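Local coordinates for protein pngf-ii (Elizabethkingia meningoseptica, PDB 4R4X) that is a peptide:N-glycosidase of the PNGase F kind, which probably releases N-linked glycans from glycoproteins by hydrolysing the link to asparagine, at residues A244-P255 and F296-G307; A44-E52 and S61-N69. All coordinates share one frame; numbering follows the deposited sequence.

Contact 1. Residues A244-P255 and F296-G307; sequences AYDRTGDVFIIP and FIELMRFFTPFG
Asp-246 lies on a face of the Phe-306 ring, its CB making a CH-pi contact 3.8 Å from the ring centroid. The carboxylate stacks on the ring with the planes 21° apart, the two side chains pointing the same way, while Ala-244 O reaches the ring edge. Gly-249 CA makes a CH-pi contact over one face of the Phe-302 ring, 3.8 Å from its centroid. A chi1 of 67°, which sets CG between N and C, folds this ring over the neighbouring strand, where glycine has no side chain to stand in its way. Asp-250 OD2 and Ile-253 O lie at the edge of the Phe-296 ring, whose centroid is 5.4 Å from that of Phe-252, with the planes at 63°. The Arg-301 guanidinium grips Glu-298 side-on, NH2 to OE1 at 2.8 Å and NE to OE2 at 2.9 Å. Asp-250 OD1 sits at its edge in a longer salt bridge, and Asp-250 OD2 comes within 2.7 Å of Glu-298 OE2. Outside partners help to hold the group: Ser-531 bonds Glu-298 OE1, Thr-386 OG1 bonds Glu-298 OE2, and Asn-529 O accepts from Arg-301 NH1. Further along, Thr-304 OG1 receives Arg-247 N at 2.8 Å. Val-251 O takes Met-300 N at 3.2 Å and, weakly, Leu-299 N. Two residues thus face Val-251: a classic beta bulge within an antiparallel pair, deep in a sheet consistent with the jelly-roll sandwiches of the PNGase F family.

Contact 2. Residues A44-E52 and S61-N69; sequences ADFPFEVNE and SQFAFLNNN. With ZN (zinc ion), chain B.
Phe-48 and Phe-65 form an offset stack, with ring centroids 4.5 Å apart and planes at 18°. Phe-48 takes a chi1 of 65°, CG lying between N and C, and this swings its CE1 over the Phe-65 ring while Phe-65 CB comes over a face of the Phe-48 ring. Val-50 CB adds an aliphatic contact to Phe-65. Nearer the open end, the Phe-46 ring lies with one face on the backbone of Asn-67, whose C is 3.4 Å above the ring plane, and Phe-65 O meets its edge.

Backbone hydrogen bonds run in reciprocal pairs between Phe-48 and Phe-65, Val-50 and Phe-63, and Glu-52 and Ser-61. The pairing begins just after Pro-47, which follows a cis peptide bond.

On the face of Glu-49, Gln-62 and Ala-64, which helix 173-182 touches, the polar ends of the partly exposed Glu-49 and Gln-62 meet. Gln-62 NE2 donates to Glu-49 OE1 at 3.2 Å, approaching from above the carboxylate plane, and Tyr-176 OH bonds the same oxygen. Ala-64, small, lies beside the aliphatic part of Glu-49 and against the helix.

Metal binding belongs to Glu-52, whose carboxylate holds the zinc ion with both oxygens, OE1 at 2.2 Å and OE2 at 2.5 Å; Asp-159 adds another ligand. Phe-63 CE1 packs 3.8 Å from Glu-52 CG, so the acid's stem rests on an aromatic while its charged end turns to the metal. The zinc ion thus bridges the hairpin to Asp-159 through coordination by two carboxylates, which would probably offset its charge.

In the fold
From the N terminus, contact 2 comes first: residues 44-52 and 61-69 enclose eight residues, closing a tight beta hairpin of the N-terminal region, with helix 173-182 against one face. Contact 1 follows much later, where 244-255 meets 296-307 across a 40-residue excursion that includes helix 262-268. The two loops are in series, neither nested nor crossed. Their nearest atoms are about 26 Å apart, their centres lie about 40 Å from each other, and they fall on opposite sides of the chain's centre. Contact 2 thus binds neighbouring strands locally, whereas contact 1 pairs two strands of the N-terminal PNGase F range, and its strand 297-303 pairs in turn with 493-504 of the C-terminal range.

Contact 1. Residues A244-P255 and F296-G307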
# COMPACT_ATOMS: atom_id res chain seq x y z
N ALA A 244 -1.11 5.78 26.68
CA ALA A 244 -2.48 6.26 26.55
C ALA A 244 -2.66 7.40 25.53
O ALA A 244 -3.79 7.73 25.18
CB ALA A 244 -3.00 6.74 27.90
N TYR A 245 -1.57 8.00 25.08
CA TYR A 245 -1.63 9.31 24.41
C TYR A 245 -1.59 9.30 22.89
O TYR A 245 -1.24 8.30 22.27
CB TYR A 245 -0.55 10.22 24.98
CG TYR A 245 -0.77 10.52 26.44
CD1 TYR A 245 -1.67 11.49 26.84
CD2 TYR A 245 -0.09 9.82 27.43
CE1 TYR A 245 -1.89 11.77 28.19
CE2 TYR A 245 -0.29 10.08 28.78
CZ TYR A 245 -1.19 11.05 29.15
OH TYR A 245 -1.39 11.33 30.47
N ASP A 246 -1.97 10.44 22.32
CA ASP A 246 -2.01 10.66 20.87
C ASP A 246 -0.66 11.21 20.39
O ASP A 246 -0.39 12.43 20.43
CB ASP A 246 -3.18 11.57 20.45
CG ASP A 246 -3.17 12.94 21.12
OD1 ASP A 246 -2.70 13.07 22.27
OD2 ASP A 246 -3.65 13.92 20.47
N ARG A 247 0.18 10.31 19.91
CA ARG A 247 1.59 10.63 19.69
C ARG A 247 1.89 10.96 18.24
O ARG A 247 1.24 10.46 17.34
CB ARG A 247 2.48 9.45 20.10
CG ARG A 247 2.30 8.99 21.53
CD ARG A 247 2.54 10.08 22.57
NE ARG A 247 2.73 9.48 23.89
CZ ARG A 247 3.09 10.15 24.98
NH1 ARG A 247 3.28 11.46 24.93
NH2 ARG A 247 3.24 9.50 26.13
N THR A 248 2.88 11.81 18.06
CA THR A 248 3.40 12.11 16.75
C THR A 248 4.21 10.92 16.30
O THR A 248 5.04 10.39 17.07
CB THR A 248 4.29 13.36 16.81
OG1 THR A 248 3.52 14.46 17.34
CG2 THR A 248 4.80 13.71 15.43
N GLY A 249 3.93 10.50 15.08
CA GLY A 249 4.62 9.44 14.39
C GLY A 249 5.12 9.82 12.99
O GLY A 249 4.58 10.72 12.31
N ASP A 250 6.17 9.14 12.57
CA ASP A 250 6.70 9.28 11.22
C ASP A 250 7.24 7.93 10.78
O ASP A 250 7.87 7.23 11.56
CB ASP A 250 7.89 10.25 11.18
CG ASP A 250 7.57 11.60 10.57
OD1 ASP A 250 6.51 11.80 9.93
OD2 ASP A 250 8.42 12.50 10.71
N VAL A 251 7.00 7.61 9.52
CA VAL A 251 7.78 6.62 8.80
C VAL A 251 8.67 7.46 7.89
O VAL A 251 8.18 8.34 7.16
CB VAL A 251 6.91 5.68 7.97
CG1 VAL A 251 7.77 4.68 7.23
CG2 VAL A 251 5.91 4.98 8.88
N PHE A 252 9.97 7.22 7.98
CA PHE A 252 10.95 8.06 7.33
C PHE A 252 12.02 7.23 6.65
O PHE A 252 12.20 6.05 6.97
CB PHE A 252 11.60 9.04 8.33
CG PHE A 252 12.37 8.38 9.45
CD1 PHE A 252 11.75 8.01 10.62
CD2 PHE A 252 13.74 8.14 9.32
CE1 PHE A 252 12.46 7.40 11.65
CE2 PHE A 252 14.46 7.55 10.35
CZ PHE A 252 13.81 7.16 11.52
N ILE A 253 12.67 7.84 5.68
CA ILE A 253 13.89 7.32 5.09
C ILE A 253 14.99 8.36 5.26
O ILE A 253 14.72 9.55 5.48
CB ILE A 253 13.73 6.90 3.61
CG1 ILE A 253 13.30 8.08 2.74
CG2 ILE A 253 12.71 5.77 3.47
CD1 ILE A 253 13.31 7.82 1.25
N ILE A 254 16.25 7.91 5.16
CA ILE A 254 17.38 8.77 5.39
C ILE A 254 18.17 8.94 4.08
O ILE A 254 18.89 8.01 3.67
CB ILE A 254 18.29 8.22 6.51
CG1 ILE A 254 17.50 8.15 7.82
CG2 ILE A 254 19.51 9.13 6.69
CD1 ILE A 254 18.22 7.47 8.96
N PRO A 255 18.05 10.10 3.42
CA PRO A 255 18.93 10.29 2.23
C PRO A 255 20.40 10.46 2.62
O PRO A 255 20.74 11.30 3.47
CB PRO A 255 18.40 11.57 1.59
CG PRO A 255 17.08 11.84 2.25
CD PRO A 255 17.16 11.25 3.62
N PHE A 296 16.14 14.31 6.71
CA PHE A 296 15.42 13.08 6.39
C PHE A 296 14.10 13.36 5.64
O PHE A 296 13.60 14.50 5.64
CB PHE A 296 15.22 12.18 7.62
CG PHE A 296 14.17 12.65 8.58
CD1 PHE A 296 12.86 12.22 8.45
CD2 PHE A 296 14.49 13.48 9.65
CE1 PHE A 296 11.88 12.63 9.35
CE2 PHE A 296 13.53 13.88 10.57
CZ PHE A 296 12.21 13.45 10.42
N ILE A 297 13.60 12.33 4.96
CA ILE A 297 12.33 12.39 4.24
C ILE A 297 11.28 11.61 5.01
O ILE A 297 11.50 10.42 5.36
CB ILE A 297 12.50 11.83 2.83
CG1 ILE A 297 13.35 12.82 2.02
CG2 ILE A 297 11.17 11.56 2.10
CD1 ILE A 297 13.70 12.31 0.66
N GLU A 298 10.15 12.27 5.24
CA GLU A 298 8.96 11.63 5.82
C GLU A 298 8.17 10.89 4.75
O GLU A 298 7.57 11.51 3.86
CB GLU A 298 8.03 12.68 6.44
CG GLU A 298 8.67 13.51 7.48
CD GLU A 298 7.76 14.56 8.08
OE1 GLU A 298 7.07 15.28 7.31
OE2 GLU A 298 7.73 14.67 9.31
N LEU A 299 8.18 9.56 4.78
CA LEU A 299 7.29 8.81 3.87
C LEU A 299 5.82 9.06 4.24
O LEU A 299 4.99 9.22 3.35
CB LEU A 299 7.55 7.31 3.91
CG LEU A 299 8.94 6.81 3.52
CD1 LEU A 299 8.90 5.28 3.39
CD2 LEU A 299 9.39 7.45 2.20
N MSE A 300 5.53 9.09 5.53
CA MSE A 300 4.16 9.16 6.06
C MSE A 300 4.22 9.80 7.42
O MSE A 300 4.92 9.30 8.30
CB MSE A 300 3.53 7.76 6.20
CG MSE A 300 2.15 7.74 6.87
SE MSE A 300 1.79 6.05 7.84
CE MSE A 300 2.56 4.77 6.57
N ARG A 301 3.50 10.91 7.62
CA ARG A 301 3.33 11.52 8.93
C ARG A 301 1.97 11.07 9.45
O ARG A 301 0.96 11.17 8.73
CB ARG A 301 3.40 13.05 8.82
CG ARG A 301 2.99 13.82 10.09
CD ARG A 301 4.12 14.45 10.88
NE ARG A 301 5.02 15.27 10.07
CZ ARG A 301 4.93 16.58 9.80
NH1 ARG A 301 3.92 17.32 10.25
NH2 ARG A 301 5.85 17.15 9.02
N PHE A 302 1.96 10.52 10.67
CA PHE A 302 0.74 9.98 11.24
C PHE A 302 0.68 10.31 12.72
O PHE A 302 1.69 10.66 13.35
CB PHE A 302 0.61 8.45 11.01
CG PHE A 302 1.63 7.61 11.75
CD1 PHE A 302 2.91 7.42 11.23
CD2 PHE A 302 1.30 6.99 12.96
CE1 PHE A 302 3.85 6.66 11.92
CE2 PHE A 302 2.25 6.23 13.66
CZ PHE A 302 3.52 6.06 13.13
N PHE A 303 -0.52 10.21 13.28
CA PHE A 303 -0.70 10.43 14.70
C PHE A 303 -1.40 9.24 15.29
O PHE A 303 -2.40 8.80 14.75
CB PHE A 303 -1.45 11.73 14.91
CG PHE A 303 -0.64 12.91 14.50
CD1 PHE A 303 -0.59 13.29 13.17
CD2 PHE A 303 0.18 13.53 15.42
CE1 PHE A 303 0.24 14.32 12.75
CE2 PHE A 303 1.00 14.59 15.02
CZ PHE A 303 1.05 14.97 13.68
N THR A 304 -0.87 8.71 16.39
CA THR A 304 -1.54 7.58 17.06
C THR A 304 -2.84 8.04 17.70
O THR A 304 -2.98 9.21 18.11
CB THR A 304 -0.70 6.84 18.12
OG1 THR A 304 -0.57 7.64 19.31
CG2 THR A 304 0.67 6.47 17.59
N PRO A 305 -3.82 7.15 17.76
CA PRO A 305 -4.98 7.46 18.54
C PRO A 305 -4.65 7.34 20.03
O PRO A 305 -3.52 7.03 20.37
CB PRO A 305 -5.99 6.43 18.04
CG PRO A 305 -5.17 5.24 17.74
CD PRO A 305 -3.88 5.78 17.20
N PHE A 306 -5.60 7.66 20.89
CA PHE A 306 -5.42 7.51 22.33
C PHE A 306 -5.63 6.06 22.78
O PHE A 306 -6.77 5.61 22.89
CB PHE A 306 -6.42 8.38 23.05
CG PHE A 306 -6.17 9.86 22.96
CD1 PHE A 306 -5.41 10.51 23.93
CD2 PHE A 306 -6.79 10.62 21.99
CE1 PHE A 306 -5.26 11.89 23.90
CE2 PHE A 306 -6.62 11.99 21.94
CZ PHE A 306 -5.86 12.63 22.89
N GLY A 307 -4.54 5.34 22.98
CA GLY A 307 -4.53 4.05 23.70
C GLY A 307 -5.21 2.84 23.10
O GLY A 307 -5.71 1.94 23.83
O HOH W 1 -1.61 5.70 22.66

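Contact 2. Residues A44-E52 and S61-N69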
# COMPACT_ATOMS: atom_id res chain seq x y z
N ALA A 44 1.30 -18.44 -20.90
CA ALA A 44 0.41 -17.67 -20.04
C ALA A 44 1.22 -16.97 -18.97
O ALA A 44 2.19 -17.51 -18.47
CB ALA A 44 -0.63 -18.58 -19.41
N ASP A 45 0.83 -15.74 -18.62
CA ASP A 45 1.53 -14.99 -17.57
C ASP A 45 1.10 -15.44 -16.17
O ASP A 45 -0.03 -15.84 -15.97
CB ASP A 45 1.23 -13.50 -17.73
CG ASP A 45 1.89 -12.92 -18.98
OD1 ASP A 45 3.11 -13.08 -19.14
OD2 ASP A 45 1.17 -12.29 -19.77
N PHE A 46 2.01 -15.34 -15.20
CA PHE A 46 1.65 -15.65 -13.81
C PHE A 46 0.90 -14.47 -13.18
O PHE A 46 1.16 -13.33 -13.52
CB PHE A 46 2.89 -15.92 -12.97
CG PHE A 46 3.74 -17.03 -13.50
CD1 PHE A 46 3.30 -18.35 -13.43
CD2 PHE A 46 5.00 -16.77 -14.04
CE1 PHE A 46 4.10 -19.38 -13.91
CE2 PHE A 46 5.79 -17.80 -14.51
CZ PHE A 46 5.35 -19.10 -14.45
N PRO A 47 -0.06 -14.74 -12.27
CA PRO A 47 -0.55 -16.05 -11.86
C PRO A 47 -1.58 -16.56 -12.85
O PRO A 47 -2.31 -15.78 -13.42
CB PRO A 47 -1.21 -15.76 -10.52
CG PRO A 47 -1.75 -14.38 -10.67
CD PRO A 47 -0.79 -13.65 -11.61
N PHE A 48 -1.63 -17.88 -13.06
CA PHE A 48 -2.68 -18.48 -13.84
C PHE A 48 -3.18 -19.75 -13.14
O PHE A 48 -2.49 -20.28 -12.27
CB PHE A 48 -2.27 -18.74 -15.29
CG PHE A 48 -1.16 -19.74 -15.47
CD1 PHE A 48 -1.41 -21.09 -15.47
CD2 PHE A 48 0.14 -19.31 -15.71
CE1 PHE A 48 -0.39 -22.01 -15.66
CE2 PHE A 48 1.17 -20.22 -15.89
CZ PHE A 48 0.89 -21.58 -15.89
N GLU A 49 -4.38 -20.18 -13.49
CA GLU A 49 -5.01 -21.33 -12.84
C GLU A 49 -5.46 -22.41 -13.79
O GLU A 49 -5.83 -22.16 -14.94
CB GLU A 49 -6.21 -20.89 -12.03
CG GLU A 49 -5.88 -20.08 -10.79
CD GLU A 49 -7.14 -19.63 -10.11
OE1 GLU A 49 -7.67 -20.41 -9.27
OE2 GLU A 49 -7.61 -18.52 -10.44
N VAL A 50 -5.44 -23.62 -13.26
CA VAL A 50 -5.96 -24.79 -13.93
C VAL A 50 -6.88 -25.54 -12.96
O VAL A 50 -6.68 -25.48 -11.74
CB VAL A 50 -4.74 -25.66 -14.36
CG1 VAL A 50 -5.04 -27.13 -14.37
CG2 VAL A 50 -4.17 -25.17 -15.68
N ASN A 51 -7.87 -26.25 -13.49
CA ASN A 51 -8.74 -27.07 -12.66
C ASN A 51 -8.64 -28.55 -13.09
O ASN A 51 -8.47 -28.86 -14.26
CB ASN A 51 -10.15 -26.50 -12.79
CG ASN A 51 -11.16 -27.25 -11.97
OD1 ASN A 51 -11.45 -26.87 -10.83
ND2 ASN A 51 -11.74 -28.28 -12.55
N GLU A 52 -8.70 -29.48 -12.14
CA GLU A 52 -8.75 -30.90 -12.45
C GLU A 52 -9.78 -31.57 -11.57
O GLU A 52 -9.88 -31.26 -10.38
CB GLU A 52 -7.41 -31.58 -12.26
CG GLU A 52 -6.32 -31.10 -13.21
CD GLU A 52 -5.10 -32.01 -13.25
OE1 GLU A 52 -4.92 -32.83 -12.33
OE2 GLU A 52 -4.32 -31.92 -14.23
N SER A 61 -9.94 -30.10 -7.87
CA SER A 61 -8.68 -29.47 -7.47
C SER A 61 -8.41 -28.25 -8.33
O SER A 61 -8.50 -28.29 -9.55
CB SER A 61 -7.53 -30.46 -7.59
OG SER A 61 -7.64 -31.49 -6.62
N GLN A 62 -8.12 -27.14 -7.66
CA GLN A 62 -7.78 -25.91 -8.31
C GLN A 62 -6.30 -25.65 -8.05
O GLN A 62 -5.86 -25.69 -6.91
CB GLN A 62 -8.64 -24.78 -7.73
CG GLN A 62 -8.63 -23.54 -8.58
CD GLN A 62 -9.44 -23.66 -9.86
OE1 GLN A 62 -10.33 -24.50 -9.99
NE2 GLN A 62 -9.15 -22.79 -10.80
N PHE A 63 -5.56 -25.36 -9.11
CA PHE A 63 -4.12 -25.14 -9.04
C PHE A 63 -3.82 -23.73 -9.51
O PHE A 63 -4.32 -23.33 -10.55
CB PHE A 63 -3.38 -26.09 -10.00
CG PHE A 63 -3.61 -27.54 -9.72
CD1 PHE A 63 -4.69 -28.20 -10.27
CD2 PHE A 63 -2.73 -28.25 -8.91
CE1 PHE A 63 -4.89 -29.56 -10.02
CE2 PHE A 63 -2.93 -29.60 -8.66
CZ PHE A 63 -4.01 -30.26 -9.21
N ALA A 64 -2.95 -23.04 -8.80
CA ALA A 64 -2.50 -21.71 -9.17
C ALA A 64 -0.99 -21.73 -9.38
O ALA A 64 -0.25 -22.12 -8.49
CB ALA A 64 -2.88 -20.69 -8.09
N PHE A 65 -0.57 -21.29 -10.56
CA PHE A 65 0.84 -21.25 -10.92
C PHE A 65 1.29 -19.82 -10.60
O PHE A 65 0.85 -18.90 -11.24
CB PHE A 65 1.01 -21.56 -12.40
CG PHE A 65 0.68 -22.99 -12.76
CD1 PHE A 65 -0.59 -23.52 -12.55
CD2 PHE A 65 1.65 -23.81 -13.34
CE1 PHE A 65 -0.89 -24.83 -12.88
CE2 PHE A 65 1.35 -25.13 -13.68
CZ PHE A 65 0.08 -25.64 -13.45
N LEU A 66 2.12 -19.67 -9.59
CA LEU A 66 2.39 -18.33 -9.04
C LEU A 66 3.61 -17.72 -9.65
O LEU A 66 3.68 -16.49 -9.86
CB LEU A 66 2.57 -18.40 -7.53
CG LEU A 66 1.37 -19.00 -6.79
CD1 LEU A 66 1.64 -18.93 -5.30
CD2 LEU A 66 0.09 -18.28 -7.15
N ASN A 67 4.58 -18.57 -9.92
CA ASN A 67 5.82 -18.14 -10.56
C ASN A 67 6.42 -19.38 -11.21
O ASN A 67 5.76 -20.42 -11.24
CB ASN A 67 6.73 -17.43 -9.55
CG ASN A 67 6.97 -18.26 -8.29
OD1 ASN A 67 6.57 -17.90 -7.19
ND2 ASN A 67 7.68 -19.33 -8.45
N ASN A 68 7.64 -19.29 -11.72
CA ASN A 68 8.23 -20.40 -12.48
C ASN A 68 8.42 -21.68 -11.68
O ASN A 68 8.54 -22.76 -12.26
CB ASN A 68 9.57 -20.00 -13.09
CG ASN A 68 9.43 -18.92 -14.13
OD1 ASN A 68 9.33 -19.21 -15.32
ND2 ASN A 68 9.39 -17.66 -13.69
N ASN A 69 8.45 -21.56 -10.36
CA ASN A 69 8.72 -22.69 -9.50
C ASN A 69 7.54 -23.11 -8.60
O ASN A 69 7.48 -24.27 -8.18
CB ASN A 69 9.95 -22.38 -8.65
CG ASN A 69 11.09 -21.77 -9.48
OD1 ASN A 69 11.57 -22.38 -10.44
ND2 ASN A 69 11.51 -20.56 -9.11
ZN ZN B . -3.72 -34.28 -13.57